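Local coordinates for Iron(III) ABC transporter, periplasmic iron-compound-binding protein (PDB 5GGY) that probably binds ferric hydroxamate siderophores such as iron-loaded Desferal in the periplasm and hands them to an ABC transporter for import, at residues Val19-Trp24 / Val38-Leu43; Asp110-Val115 / Asn179-Tyr184; Arg253-Tyr258 / Arg265-Ala270. All blocks are in the same frame, centred on the assembly; numbering follows the deposited sequence.

Contact 1: Val19-Trp24 / Val38-Leu43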
loop_
_atom_site.group_PDB
_atom_site.type_symbol
_atom_site.label_atom_id
_atom_site.label_comp_id
_atom_site.label_asym_id
_atom_site.label_seq_id
_atom_site.Cartn_x
_atom_site.Cartn_y
_atom_site.Cartn_z
ATOM N N VAL A 19 11.881 20.706 -12.825
ATOM C CA VAL A 19 12.152 19.296 -13.075
ATOM C C VAL A 19 12.082 18.945 -14.554
ATOM O O VAL A 19 11.089 19.229 -15.224
ATOM C CB VAL A 19 11.167 18.394 -12.309
ATOM C CG1 VAL A 19 11.439 16.921 -12.609
ATOM C CG2 VAL A 19 11.254 18.664 -10.821
ATOM N N VAL A 20 13.153 18.339 -15.059
ATOM C CA VAL A 20 13.133 17.723 -16.378
ATOM C C VAL A 20 13.041 16.210 -16.212
ATOM O O VAL A 20 13.887 15.595 -15.565
ATOM C CB VAL A 20 14.381 18.086 -17.210
ATOM C CG1 VAL A 20 14.540 17.133 -18.396
ATOM C CG2 VAL A 20 14.296 19.524 -17.691
ATOM N N VAL A 21 12.001 15.618 -16.786
ATOM C CA VAL A 21 11.811 14.176 -16.709
ATOM C C VAL A 21 12.163 13.531 -18.051
ATOM O O VAL A 21 11.948 14.125 -19.109
ATOM C CB VAL A 21 10.362 13.829 -16.286
ATOM C CG1 VAL A 21 9.658 12.988 -17.340
ATOM C CG2 VAL A 21 10.369 13.118 -14.944
ATOM N N LEU A 22 12.727 12.327 -18.004
ATOM C CA LEU A 22 13.214 11.677 -19.219
ATOM C C LEU A 22 12.497 10.374 -19.558
ATOM O O LEU A 22 12.812 9.736 -20.560
ATOM C CB LEU A 22 14.712 11.405 -19.106
ATOM C CG LEU A 22 15.589 12.639 -18.905
ATOM C CD1 LEU A 22 17.047 12.257 -19.023
ATOM C CD2 LEU A 22 15.231 13.730 -19.902
ATOM N N ASN A 23 11.539 9.974 -18.730
ATOM C CA ASN A 23 10.781 8.762 -19.004
ATOM C C ASN A 23 9.310 8.920 -18.635
ATOM O O ASN A 23 8.954 9.773 -17.822
ATOM C CB ASN A 23 11.390 7.572 -18.265
ATOM C CG ASN A 23 11.628 6.385 -19.174
ATOM O OD1 ASN A 23 11.855 6.544 -20.374
ATOM N ND2 ASN A 23 11.577 5.186 -18.608
ATOM N N TRP A 24 8.461 8.095 -19.240
ATOM C CA TRP A 24 7.018 8.212 -19.060
ATOM C C TRP A 24 6.551 7.790 -17.671
ATOM O O TRP A 24 5.599 8.362 -17.136
ATOM C CB TRP A 24 6.290 7.392 -20.124
ATOM C CG TRP A 24 6.272 8.060 -21.460
ATOM C CD1 TRP A 24 6.700 9.327 -21.747
ATOM C CD2 TRP A 24 5.804 7.506 -22.695
ATOM N NE1 TRP A 24 6.526 9.593 -23.083
ATOM C CE2 TRP A 24 5.978 8.491 -23.688
ATOM C CE3 TRP A 24 5.256 6.273 -23.060
ATOM C CZ2 TRP A 24 5.623 8.283 -25.019
ATOM C CZ3 TRP A 24 4.903 6.069 -24.380
ATOM C CH2 TRP A 24 5.088 7.068 -25.344
ATOM N N VAL A 38 9.164 20.827 -16.346
ATOM C CA VAL A 38 9.355 21.780 -17.431
ATOM C C VAL A 38 9.757 21.054 -18.712
ATOM O O VAL A 38 9.684 21.619 -19.805
ATOM C CB VAL A 38 10.419 22.840 -17.078
ATOM C CG1 VAL A 38 10.061 23.542 -15.776
ATOM C CG2 VAL A 38 11.799 22.208 -16.983
ATOM N N GLY A 39 10.170 19.797 -18.572
ATOM C CA GLY A 39 10.598 19.000 -19.708
ATOM C C GLY A 39 10.241 17.530 -19.578
ATOM O O GLY A 39 10.464 16.911 -18.536
ATOM N N ALA A 40 9.683 16.973 -20.650
ATOM C CA ALA A 40 9.256 15.578 -20.677
ATOM C C ALA A 40 9.360 15.039 -22.103
ATOM O O ALA A 40 9.303 15.813 -23.058
ATOM C CB ALA A 40 7.832 15.444 -20.144
ATOM N N PRO A 41 9.528 13.713 -22.253
ATOM C CA PRO A 41 9.752 13.146 -23.587
ATOM C C PRO A 41 8.484 12.669 -24.300
ATOM O O PRO A 41 7.542 12.218 -23.644
ATOM C CB PRO A 41 10.670 11.962 -23.293
ATOM C CG PRO A 41 10.204 11.481 -21.954
ATOM C CD PRO A 41 9.726 12.705 -21.195
ATOM N N GLU A 42 8.480 12.782 -25.629
ATOM C CA GLU A 42 7.433 12.227 -26.497
ATOM C C GLU A 42 6.007 12.474 -26.005
ATOM O O GLU A 42 5.239 11.536 -25.792
ATOM C CB GLU A 42 7.659 10.724 -26.677
ATOM C CG GLU A 42 9.011 10.372 -27.280
ATOM C CD GLU A 42 9.261 8.876 -27.324
ATOM O OE1 GLU A 42 10.135 8.399 -26.569
ATOM O OE2 GLU A 42 8.590 8.178 -28.113
ATOM N N LEU A 43 5.655 13.743 -25.841
ATOM C CA LEU A 43 4.368 14.108 -25.261
ATOM C C LEU A 43 3.169 13.734 -26.132
ATOM O O LEU A 43 2.119 13.351 -25.612
ATOM C CB LEU A 43 4.336 15.607 -24.960
ATOM C CG LEU A 43 5.316 16.062 -23.876
ATOM C CD1 LEU A 43 5.039 17.496 -23.458
ATOM C CD2 LEU A 43 5.250 15.130 -22.681
#
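Val21 meets Pro41 and Ala40 at the apolar centre, where its CG1 lies 3.9 Å from Pro41 CD and also rests against the methyl of Ala40. One residue earlier Val20 and Val38 cross at about a right angle, their CG2 methyls 3.7 Å apart. Leu26 and Leu27 pack on Val21 from helix 24-32, which carries the chain from the first segment to the second. Strand 19-21, helix 24-32 and strand 39-40 thus form a beta-alpha-beta unit; the two segments run nearly the same way, their end-to-end directions 20° apart, joined by a single bridge of Val20 with Gly39.

Its two backbone bonds are short: Val38 N gives to Val19 O at 2.7 Å, and Val21 N to Gly39 O at 2.7 Å. A CA-H...O contact, Ala40 CA to Val21 O at 3.4 Å, carries the pairing a step further.

Beyond the strand ends the work passes to Trp24. With CG anti to its carbonyl carbon (chi1 -77°), the indole reaches Pro41, and NE1 donates a hydrogen bond to Pro41 O (2.9 Å, 154° at the hydrogen). The acceptor lies almost exactly in the ring plane, yet NE1 stands above the carbonyl plane rather than on a lone pair. Glu42 runs at about a right angle to the indole, CB 3.6 Å from Trp24 CZ2, its carbonyl O at the ring edge; its carboxylate goes to Arg65, which also makes a cation-pi contact with Trp24. The indole N-H is therefore spent on the neighbouring backbone, which should restrict rotation of the ring while its pi system serves Arg65.

Contact 2: Asp110-Val115 / Asn179-Tyr184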
loop_
_atom_site.group_PDB
_atom_site.type_symbol
_atom_site.label_atom_id
_atom_site.label_comp_id
_atom_site.label_asym_id
_atom_site.label_seq_id
_atom_site.Cartn_x
_atom_site.Cartn_y
_atom_site.Cartn_z
ATOM N N ASP A 110 13.774 -6.913 -10.816
ATOM C CA ASP A 110 12.848 -5.979 -10.185
ATOM C C ASP A 110 11.419 -6.508 -10.183
ATOM O O ASP A 110 10.963 -7.105 -11.156
ATOM C CB ASP A 110 12.870 -4.617 -10.887
ATOM C CG ASP A 110 14.093 -3.800 -10.538
ATOM O OD1 ASP A 110 14.508 -2.971 -11.376
ATOM O OD2 ASP A 110 14.644 -3.984 -9.430
ATOM N N ASN A 111 10.716 -6.291 -9.078
ATOM C CA ASN A 111 9.271 -6.429 -9.077
ATOM C C ASN A 111 8.680 -5.065 -9.392
ATOM O O ASN A 111 8.578 -4.208 -8.520
ATOM C CB ASN A 111 8.749 -6.961 -7.745
ATOM C CG ASN A 111 7.278 -7.314 -7.806
ATOM O OD1 ASN A 111 6.417 -6.491 -7.495
ATOM N ND2 ASN A 111 6.981 -8.537 -8.232
ATOM N N ALA A 112 8.298 -4.886 -10.653
ATOM C CA ALA A 112 7.990 -3.574 -11.224
ATOM C C ALA A 112 7.051 -2.715 -10.382
ATOM O O ALA A 112 7.341 -1.551 -10.110
ATOM C CB ALA A 112 7.405 -3.751 -12.615
ATOM N N ALA A 113 5.930 -3.292 -9.966
ATOM C CA ALA A 113 4.911 -2.547 -9.229
ATOM C C ALA A 113 5.398 -2.081 -7.860
ATOM O O ALA A 113 5.112 -0.960 -7.444
ATOM C CB ALA A 113 3.671 -3.387 -9.075
ATOM N N GLN A 114 6.126 -2.944 -7.159
ATOM C CA GLN A 114 6.670 -2.585 -5.853
ATOM C C GLN A 114 7.702 -1.476 -5.986
ATOM O O GLN A 114 7.742 -0.557 -5.169
ATOM C CB GLN A 114 7.294 -3.800 -5.167
ATOM C CG GLN A 114 6.292 -4.851 -4.731
ATOM C CD GLN A 114 6.951 -6.000 -3.990
ATOM O OE1 GLN A 114 8.126 -5.927 -3.633
ATOM N NE2 GLN A 114 6.196 -7.069 -3.760
ATOM N N VAL A 115 8.530 -1.567 -7.024
ATOM C CA VAL A 115 9.557 -0.564 -7.282
ATOM C C VAL A 115 8.918 0.765 -7.672
ATOM O O VAL A 115 9.379 1.832 -7.273
ATOM C CB VAL A 115 10.523 -1.024 -8.393
ATOM C CG1 VAL A 115 11.546 0.057 -8.698
ATOM C CG2 VAL A 115 11.224 -2.307 -7.981
ATOM N N ASN A 179 6.819 -10.583 -12.663
ATOM C CA ASN A 179 7.362 -9.356 -12.094
ATOM C C ASN A 179 6.809 -8.097 -12.756
ATOM O O ASN A 179 7.294 -6.995 -12.509
ATOM C CB ASN A 179 8.886 -9.360 -12.197
ATOM C CG ASN A 179 9.370 -9.433 -13.629
ATOM O OD1 ASN A 179 8.678 -9.952 -14.504
ATOM N ND2 ASN A 179 10.565 -8.908 -13.878
ATOM N N SER A 180 5.795 -8.265 -13.599
ATOM C CA SER A 180 5.206 -7.134 -14.308
ATOM C C SER A 180 4.168 -6.417 -13.450
ATOM O O SER A 180 3.755 -6.915 -12.405
ATOM C CB SER A 180 4.565 -7.595 -15.619
ATOM O OG SER A 180 3.466 -8.455 -15.378
ATOM N N THR A 181 3.756 -5.238 -13.902
ATOM C CA THR A 181 2.719 -4.473 -13.216
ATOM C C THR A 181 1.289 -4.988 -13.471
ATOM O O THR A 181 0.446 -4.893 -12.578
ATOM C CB THR A 181 2.788 -2.968 -13.587
ATOM O OG1 THR A 181 2.791 -2.808 -15.009
ATOM C CG2 THR A 181 4.047 -2.338 -13.010
ATOM N N PRO A 182 0.999 -5.528 -14.676
ATOM C CA PRO A 182 -0.352 -6.095 -14.783
ATOM C C PRO A 182 -0.540 -7.340 -13.918
ATOM O O PRO A 182 -1.641 -7.584 -13.426
ATOM C CB PRO A 182 -0.470 -6.444 -16.269
ATOM C CG PRO A 182 0.503 -5.551 -16.947
ATOM C CD PRO A 182 1.651 -5.448 -15.997
ATOM N N GLN A 183 0.527 -8.113 -13.740
ATOM C CA GLN A 183 0.491 -9.287 -12.871
ATOM C C GLN A 183 0.135 -8.888 -11.443
ATOM O O GLN A 183 -0.674 -9.542 -10.784
ATOM C CB GLN A 183 1.836 -10.016 -12.899
ATOM C CG GLN A 183 1.969 -11.124 -11.866
ATOM C CD GLN A 183 1.099 -12.330 -12.168
ATOM O OE1 GLN A 183 0.541 -12.456 -13.258
ATOM N NE2 GLN A 183 0.979 -13.228 -11.197
ATOM N N TYR A 184 0.749 -7.807 -10.975
ATOM C CA TYR A 184 0.470 -7.256 -9.657
ATOM C C TYR A 184 -0.990 -6.833 -9.562
ATOM O O TYR A 184 -1.655 -7.065 -8.553
ATOM C CB TYR A 184 1.399 -6.072 -9.377
ATOM C CG TYR A 184 0.999 -5.205 -8.197
ATOM C CD1 TYR A 184 0.157 -4.107 -8.363
ATOM C CD2 TYR A 184 1.494 -5.461 -6.927
ATOM C CE1 TYR A 184 -0.200 -3.313 -7.292
ATOM C CE2 TYR A 184 1.146 -4.670 -5.852
ATOM C CZ TYR A 184 0.299 -3.596 -6.040
ATOM O OH TYR A 184 -0.054 -2.805 -4.972
#
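Between the two lobes of the protein, two helices meet close to their N-terminal ends, and Ala112 and Ala113 at the start of helix 112-126 pack against Thr181 and Tyr184 of helix 181-188. Ala113 CB sits over one face of the Tyr184 ring, displaced toward CG, which it approaches to 3.3 Å; the methyl is 3.7 Å from the ring centroid, a CH-pi contact 27° off the normal. In Tyr184, chi1 of 166° carries the ring toward Ala113, and chi2 near -90° turns its face to the methyl. Beside it Thr181 turns its methyl to the other helix, CG2 being 3.7 Å from Ala112 CB. Leu264 of helix 262-276 packs on Ala113, Thr181 and Tyr184 together.

Asn179 supplies the polar side with both backbone and side chain. Its carbonyl O receives the first-turn amide of the other helix, Ala112 N, at 3.0 Å. Its side-chain amide adds a second bond, ND2 to Asp110 O at 3.3 Å, nearly along the C=O axis. The same nitrogen also donates to Lys200 O, and OD1 accepts from Thr177, so the amide is held by three bonds, which should fix its rotation.

Next in the chain, Ser180 is the N-cap of helix 181-188, OG accepting a weak bond of 3.4 Å from Gln183 N, while Thr177 O is a further partner of that hydroxyl. The contact thus joins the starts of helices 112-126 and 181-188 within a two-lobed fold spanned by one long helix, probably 130-154, the architecture of the class III periplasmic binding proteins.

Contact 3: Arg253-Tyr258 / Arg265-Ala270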
loop_
_atom_site.group_PDB
_atom_site.type_symbol
_atom_site.label_atom_id
_atom_site.label_comp_id
_atom_site.label_asym_id
_atom_site.label_seq_id
_atom_site.Cartn_x
_atom_site.Cartn_y
_atom_site.Cartn_z
ATOM N N ARG A 253 -8.596 -0.458 -22.705
ATOM C CA ARG A 253 -8.297 0.924 -23.065
ATOM C C ARG A 253 -6.885 1.304 -22.624
ATOM O O ARG A 253 -6.396 0.795 -21.616
ATOM C CB ARG A 253 -9.333 1.874 -22.452
ATOM C CG ARG A 253 -9.420 1.846 -20.938
ATOM C CD ARG A 253 -10.457 2.846 -20.444
ATOM N NE ARG A 253 -10.653 2.769 -19.000
ATOM C CZ ARG A 253 -9.958 3.470 -18.111
ATOM N NH1 ARG A 253 -9.015 4.309 -18.516
ATOM N NH2 ARG A 253 -10.208 3.331 -16.817
ATOM N N PRO A 254 -6.224 2.192 -23.389
ATOM C CA PRO A 254 -4.807 2.541 -23.205
ATOM C C PRO A 254 -4.391 2.847 -21.767
ATOM O O PRO A 254 -4.761 3.877 -21.209
ATOM C CB PRO A 254 -4.647 3.785 -24.083
ATOM C CG PRO A 254 -5.634 3.588 -25.173
ATOM C CD PRO A 254 -6.814 2.905 -24.538
ATOM N N VAL A 255 -3.633 1.929 -21.176
ATOM C CA VAL A 255 -2.990 2.152 -19.886
ATOM C C VAL A 255 -1.552 1.662 -19.959
ATOM O O VAL A 255 -1.301 0.505 -20.288
ATOM C CB VAL A 255 -3.712 1.432 -18.731
ATOM C CG1 VAL A 255 -2.956 1.652 -17.438
ATOM C CG2 VAL A 255 -5.145 1.927 -18.596
ATOM N N TRP A 256 -0.613 2.549 -19.656
ATOM C CA TRP A 256 0.805 2.237 -19.779
ATOM C C TRP A 256 1.218 1.131 -18.812
ATOM O O TRP A 256 1.101 1.275 -17.592
ATOM C CB TRP A 256 1.641 3.498 -19.549
ATOM C CG TRP A 256 3.082 3.390 -19.973
ATOM C CD1 TRP A 256 4.177 3.701 -19.223
ATOM C CD2 TRP A 256 3.580 2.957 -21.248
ATOM N NE1 TRP A 256 5.326 3.486 -19.946
ATOM C CE2 TRP A 256 4.987 3.028 -21.192
ATOM C CE3 TRP A 256 2.974 2.513 -22.428
ATOM C CZ2 TRP A 256 5.797 2.673 -22.271
ATOM C CZ3 TRP A 256 3.779 2.161 -23.497
ATOM C CH2 TRP A 256 5.174 2.242 -23.412
ATOM N N SER A 257 1.697 0.025 -19.371
ATOM C CA SER A 257 2.071 -1.139 -18.579
ATOM C C SER A 257 3.503 -1.039 -18.071
ATOM O O SER A 257 4.037 -1.988 -17.498
ATOM C CB SER A 257 1.897 -2.417 -19.399
ATOM O OG SER A 257 0.610 -2.479 -19.991
ATOM N N TYR A 258 4.120 0.117 -18.290
ATOM C CA TYR A 258 5.468 0.372 -17.803
ATOM C C TYR A 258 5.533 1.731 -17.112
ATOM O O TYR A 258 6.436 2.528 -17.370
ATOM C CB TYR A 258 6.476 0.307 -18.950
ATOM C CG TYR A 258 6.195 -0.809 -19.935
ATOM C CD1 TYR A 258 5.494 -0.563 -21.110
ATOM C CD2 TYR A 258 6.618 -2.107 -19.684
ATOM C CE1 TYR A 258 5.231 -1.574 -22.008
ATOM C CE2 TYR A 258 6.359 -3.129 -20.580
ATOM C CZ TYR A 258 5.664 -2.856 -21.741
ATOM O OH TYR A 258 5.397 -3.861 -22.642
ATOM N N ARG A 265 -3.353 1.648 -10.407
ATOM C CA ARG A 265 -4.761 1.955 -10.182
ATOM C C ARG A 265 -5.524 2.026 -11.499
ATOM O O ARG A 265 -6.629 1.498 -11.613
ATOM C CB ARG A 265 -4.914 3.278 -9.426
ATOM C CG ARG A 265 -6.362 3.677 -9.163
ATOM C CD ARG A 265 -6.506 5.174 -8.906
ATOM N NE ARG A 265 -7.908 5.588 -8.883
ATOM C CZ ARG A 265 -8.594 5.860 -7.778
ATOM N NH1 ARG A 265 -8.013 5.776 -6.590
ATOM N NH2 ARG A 265 -9.867 6.224 -7.861
ATOM N N TYR A 266 -4.931 2.693 -12.484
ATOM C CA TYR A 266 -5.545 2.841 -13.800
ATOM C C TYR A 266 -5.689 1.494 -14.492
ATOM O O TYR A 266 -6.727 1.198 -15.088
ATOM C CB TYR A 266 -4.720 3.789 -14.672
ATOM C CG TYR A 266 -4.549 5.172 -14.083
ATOM C CD1 TYR A 266 -3.343 5.852 -14.194
ATOM C CD2 TYR A 266 -5.596 5.801 -13.423
ATOM C CE1 TYR A 266 -3.182 7.115 -13.663
ATOM C CE2 TYR A 266 -5.445 7.068 -12.887
ATOM C CZ TYR A 266 -4.235 7.718 -13.011
ATOM O OH TYR A 266 -4.082 8.977 -12.480
ATOM N N SER A 267 -4.641 0.680 -14.411
ATOM C CA SER A 267 -4.670 -0.659 -14.985
ATOM C C SER A 267 -5.788 -1.488 -14.362
ATOM O O SER A 267 -6.540 -2.162 -15.064
ATOM C CB SER A 267 -3.326 -1.367 -14.786
ATOM O OG SER A 267 -2.267 -0.678 -15.428
ATOM N N ALA A 268 -5.890 -1.419 -13.038
ATOM C CA ALA A 268 -6.895 -2.173 -12.296
ATOM C C ALA A 268 -8.312 -1.820 -12.729
ATOM O O ALA A 268 -9.158 -2.701 -12.868
ATOM C CB ALA A 268 -6.729 -1.940 -10.806
ATOM N N GLU A 269 -8.562 -0.530 -12.942
ATOM C CA GLU A 269 -9.880 -0.053 -13.345
ATOM C C GLU A 269 -10.195 -0.418 -14.793
ATOM O O GLU A 269 -11.317 -0.813 -15.113
ATOM C CB GLU A 269 -9.980 1.463 -13.149
ATOM C CG GLU A 269 -9.884 1.903 -11.693
ATOM C CD GLU A 269 -10.064 3.398 -11.518
ATOM O OE1 GLU A 269 -9.626 4.157 -12.407
ATOM O OE2 GLU A 269 -10.647 3.815 -10.494
ATOM N N ALA A 270 -9.199 -0.285 -15.664
ATOM C CA ALA A 270 -9.375 -0.573 -17.083
ATOM C C ALA A 270 -9.545 -2.068 -17.313
ATOM O O ALA A 270 -10.381 -2.494 -18.110
ATOM C CB ALA A 270 -8.199 -0.041 -17.880
HETATM O O HOH W 1 -10.750 -1.147 -20.364
HETATM O O HOH W 2 -1.076 -1.885 -18.158
#
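Val255 forms the apolar part of the contact by straddling one side of helix 262-276 with its two methyls. CG1, anti to the backbone N (chi1 177°), drops between two helix residues, 3.9 Å from Tyr266 CB and 3.2 Å from Ser267 OG. The other branch, CG2, lies 3.7 Å from Ala270 CB. The Ala270 methyl also supports Arg253, whose CG is 3.8 Å from Ala270 CB; the arginine chain, extended from CG to NE, lays one face of the guanidinium over that methyl, which is displaced toward the rim of the group.

The segment 253-258 leaves strand 249-252, an edge of the mixed sheet, and turns back along the helix that follows it, so the contact joins a strand's exit loop to the next helix of the same chain. Ser267 and Ala270, both on the side of that helix turned to the loop, are the residues whose backbones or side chains the loop approaches through Val255 and Arg253.

Charge is shared out widely here. Arg253 NH2 stays 4.5 Å from Glu269 OE1, beyond a salt bridge; its NE is paired with Glu273, one turn further along. Glu269 in turn pairs with Arg143 and makes a long bridge to Arg265, so its carboxylate is probably stabilised as an anion.

No direct hydrogen bond spans the two segments; water does that work. One molecule accepts from Arg253 N and donates to Ala270 O at 2.7 Å. A second donates to Val255 O and to Ser267 OG, the latter at 3.2 Å, and stands 2.6 Å from Ser257 OG. Ser267 OG is bonded in addition to Ser263 O within the helix, and Arg166 bonds Ser257 OG and, weakly, Val255 O.

Overall arrangement
Contacts 1 and 2 are the buried pair, the first about 17 Å from the chain centre to its own centre and the second about 9 Å, whereas contact 3, nearest at about 6 Å, is only partly buried. Helix 262-276, which carries contact 3, also packs on contact 2 through Leu264. The first contact relies on strand pairing and an indole bond, the second on an asparagine amide and a methyl-on-ring contact, the third on waters and spread charge. Contacts 1 and 3 touch where Trp24 CE3 comes 3.7 Å from Trp256 CZ2, while contacts 2 and 3 meet at Thr181 OG1 and Ser257 O, 2.9 Å apart. Contacts 1 and 2 do not touch.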